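Local structure of phospholethanolamine N-methyltransferase 2 (Haemonchus contortus, 4KRI) at residues 33-38 / 68-73. The protein probably methylates phosphomonomethylethanolamine with S-adenosylmethionine as methyl donor, on the nematode route to phosphocholine. Residues are numbered along the deposited sequence; the frame is centred on the assembly and turned at random.
Sequences DDQRKA and IVNQAL
In the N-terminal part of this di-domain methyltransferase, well away from the bound S-adenosylhomocysteine, parallel strands 48-52, 25-29, 64-70 and 98-105 with helices packed on them are consistent with a Rossmann-like arrangement, and the contact forms at the C-terminal end of strand 64-70. Gln35, in the first turn of helix 33-40, reaches across to Asn70, the last residue of that strand. The side chains run at about a right angle to one another, and their amide planes are turned 46° apart. Gln35 OE1 comes within 3.4 Å of Asn70 ND2, but the angle is too poor for a hydrogen bond, so this is polar packing. The aliphatic root of the glutamine joins in, Gln35 CB lying 3.8 Å from Asn70 ND2. Asn70 sends its CG anti to the backbone N (chi1 -172°), which carries the amide toward the helix, with ND2 as the branch nearest Gln35. On the other branch, Asn70 OD1 is hydrogen-bonded to Arg103 of strand 98-105, a bond that helps fix how the amide is rotated. Glu7 of helix 5-18 and Cys30 both touch Gln35 and Asn70. Past Asn70 the chain turns at Gln71, where the backbone takes a left-handed helical conformation; its OE1 accepts a hydrogen bond from the backbone N of Asp105. On the helix, Arg36 leads away from the strand and makes a cation-pi contact with Phe51. Its NH2 donates to Asp33 OD2 at 2.8 Å, a nearly straight hydrogen bond (165°) within a salt bridge; OD2 lies in the guanidinium plane, while NH2 approaches it from above the carboxylate plane.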
loop_
_atom_site.group_PDB
_atom_site.type_symbol
_atom_site.label_atom_id
_atom_site.label_comp_id
_atom_site.label_asym_id
_atom_site.label_seq_id
_atom_site.Cartn_x
_atom_site.Cartn_y
_atom_site.Cartn_z
ATOM N N ASP A 33 -2.972 -31.884 -1.026
ATOM C CA ASP A 33 -1.895 -32.556 -0.297
ATOM C C ASP A 33 -0.480 -32.202 -0.758
ATOM O O ASP A 33 0.431 -32.073 0.059
ATOM C CB ASP A 33 -2.109 -34.072 -0.324
ATOM C CG ASP A 33 -3.379 -34.488 0.389
ATOM O OD1 ASP A 33 -4.151 -35.291 -0.183
ATOM O OD2 ASP A 33 -3.604 -34.004 1.524
ATOM N N ASP A 34 -0.296 -32.032 -2.061
ATOM C CA ASP A 34 1.023 -31.702 -2.583
ATOM C C ASP A 34 1.515 -30.318 -2.134
ATOM O O ASP A 34 2.670 -30.167 -1.732
ATOM C CB ASP A 34 1.036 -31.837 -4.105
ATOM C CG ASP A 34 0.734 -33.257 -4.562
ATOM O OD1 ASP A 34 1.331 -34.211 -4.004
ATOM O OD2 ASP A 34 -0.111 -33.420 -5.468
ATOM N N GLN A 35 0.646 -29.312 -2.198
ATOM C CA GLN A 35 0.999 -27.983 -1.697
ATOM C C GLN A 35 1.262 -28.010 -0.187
ATOM O O GLN A 35 2.204 -27.380 0.300
ATOM C CB GLN A 35 -0.089 -26.963 -2.052
ATOM C CG GLN A 35 -0.243 -26.736 -3.559
ATOM C CD GLN A 35 -1.572 -26.089 -3.932
ATOM O OE1 GLN A 35 -2.326 -25.644 -3.065
ATOM N NE2 GLN A 35 -1.865 -26.045 -5.227
ATOM N N ARG A 36 0.440 -28.761 0.543
ATOM C CA ARG A 36 0.593 -28.902 1.992
ATOM C C ARG A 36 1.953 -29.501 2.376
ATOM O O ARG A 36 2.618 -29.020 3.301
ATOM C CB ARG A 36 -0.554 -29.744 2.567
ATOM C CG ARG A 36 -0.499 -29.937 4.081
ATOM C CD ARG A 36 -0.019 -31.331 4.432
ATOM N NE ARG A 36 -0.823 -32.349 3.766
ATOM C CZ ARG A 36 -0.565 -33.654 3.813
ATOM N NH1 ARG A 36 0.485 -34.097 4.494
ATOM N NH2 ARG A 36 -1.351 -34.517 3.178
ATOM N N LYS A 37 2.368 -30.542 1.661
ATOM C CA LYS A 37 3.662 -31.169 1.921
ATOM C C LYS A 37 4.839 -30.264 1.550
ATOM O O LYS A 37 5.880 -30.285 2.212
ATOM C CB LYS A 37 3.764 -32.497 1.175
ATOM C CG LYS A 37 2.804 -33.552 1.670
ATOM C CD LYS A 37 2.670 -34.659 0.637
ATOM C CE LYS A 37 1.760 -35.767 1.126
ATOM N NZ LYS A 37 1.763 -36.897 0.167
ATOM N N ALA A 38 4.670 -29.478 0.489
ATOM C CA ALA A 38 5.670 -28.483 0.104
ATOM C C ALA A 38 5.869 -27.445 1.210
ATOM O O ALA A 38 6.985 -26.981 1.451
ATOM C CB ALA A 38 5.263 -27.800 -1.191
ATOM N N ILE A 68 -0.860 -21.294 8.615
ATOM C CA ILE A 68 -0.801 -21.023 7.185
ATOM C C ILE A 68 -2.025 -21.637 6.539
ATOM O O ILE A 68 -2.249 -22.837 6.656
ATOM C CB ILE A 68 0.463 -21.648 6.572
ATOM C CG1 ILE A 68 1.702 -21.122 7.312
ATOM C CG2 ILE A 68 0.556 -21.327 5.093
ATOM C CD1 ILE A 68 2.965 -21.869 6.980
ATOM N N VAL A 69 -2.829 -20.813 5.871
ATOM C CA VAL A 69 -4.075 -21.283 5.288
ATOM C C VAL A 69 -3.978 -21.068 3.792
ATOM O O VAL A 69 -3.876 -19.934 3.326
ATOM C CB VAL A 69 -5.287 -20.518 5.854
ATOM C CG1 VAL A 69 -6.595 -21.021 5.237
ATOM C CG2 VAL A 69 -5.341 -20.679 7.361
ATOM N N ASN A 70 -4.008 -22.156 3.036
ATOM C CA ASN A 70 -3.687 -22.078 1.620
ATOM C C ASN A 70 -4.801 -22.635 0.727
ATOM O O ASN A 70 -5.044 -23.840 0.708
ATOM C CB ASN A 70 -2.378 -22.835 1.354
ATOM C CG ASN A 70 -1.872 -22.639 -0.057
ATOM O OD1 ASN A 70 -2.087 -21.586 -0.662
ATOM N ND2 ASN A 70 -1.196 -23.643 -0.590
ATOM N N GLN A 71 -5.488 -21.738 0.018
ATOM C CA GLN A 71 -6.563 -22.114 -0.912
ATOM C C GLN A 71 -7.653 -22.948 -0.247
ATOM O O GLN A 71 -8.126 -23.931 -0.813
ATOM C CB GLN A 71 -5.999 -22.852 -2.127
ATOM C CG GLN A 71 -5.058 -22.000 -2.977
ATOM C CD GLN A 71 -5.776 -21.026 -3.934
ATOM O OE1 GLN A 71 -6.675 -20.254 -3.543
ATOM N NE2 GLN A 71 -5.357 -21.055 -5.204
ATOM N N ALA A 72 -8.062 -22.530 0.945
ATOM C CA ALA A 72 -8.989 -23.324 1.747
ATOM C C ALA A 72 -10.339 -22.644 1.947
ATOM O O ALA A 72 -11.248 -23.229 2.544
ATOM C CB ALA A 72 -8.355 -23.641 3.101
ATOM N N LEU A 73 -10.476 -21.419 1.447
ATOM C CA LEU A 73 -11.626 -20.594 1.802
ATOM C C LEU A 73 -12.588 -20.278 0.658
ATOM O O LEU A 73 -13.266 -19.256 0.707
ATOM C CB LEU A 73 -11.161 -19.276 2.427
ATOM C CG LEU A 73 -10.315 -19.383 3.693
ATOM C CD1 LEU A 73 -10.226 -18.027 4.377
ATOM C CD2 LEU A 73 -10.890 -20.426 4.629
#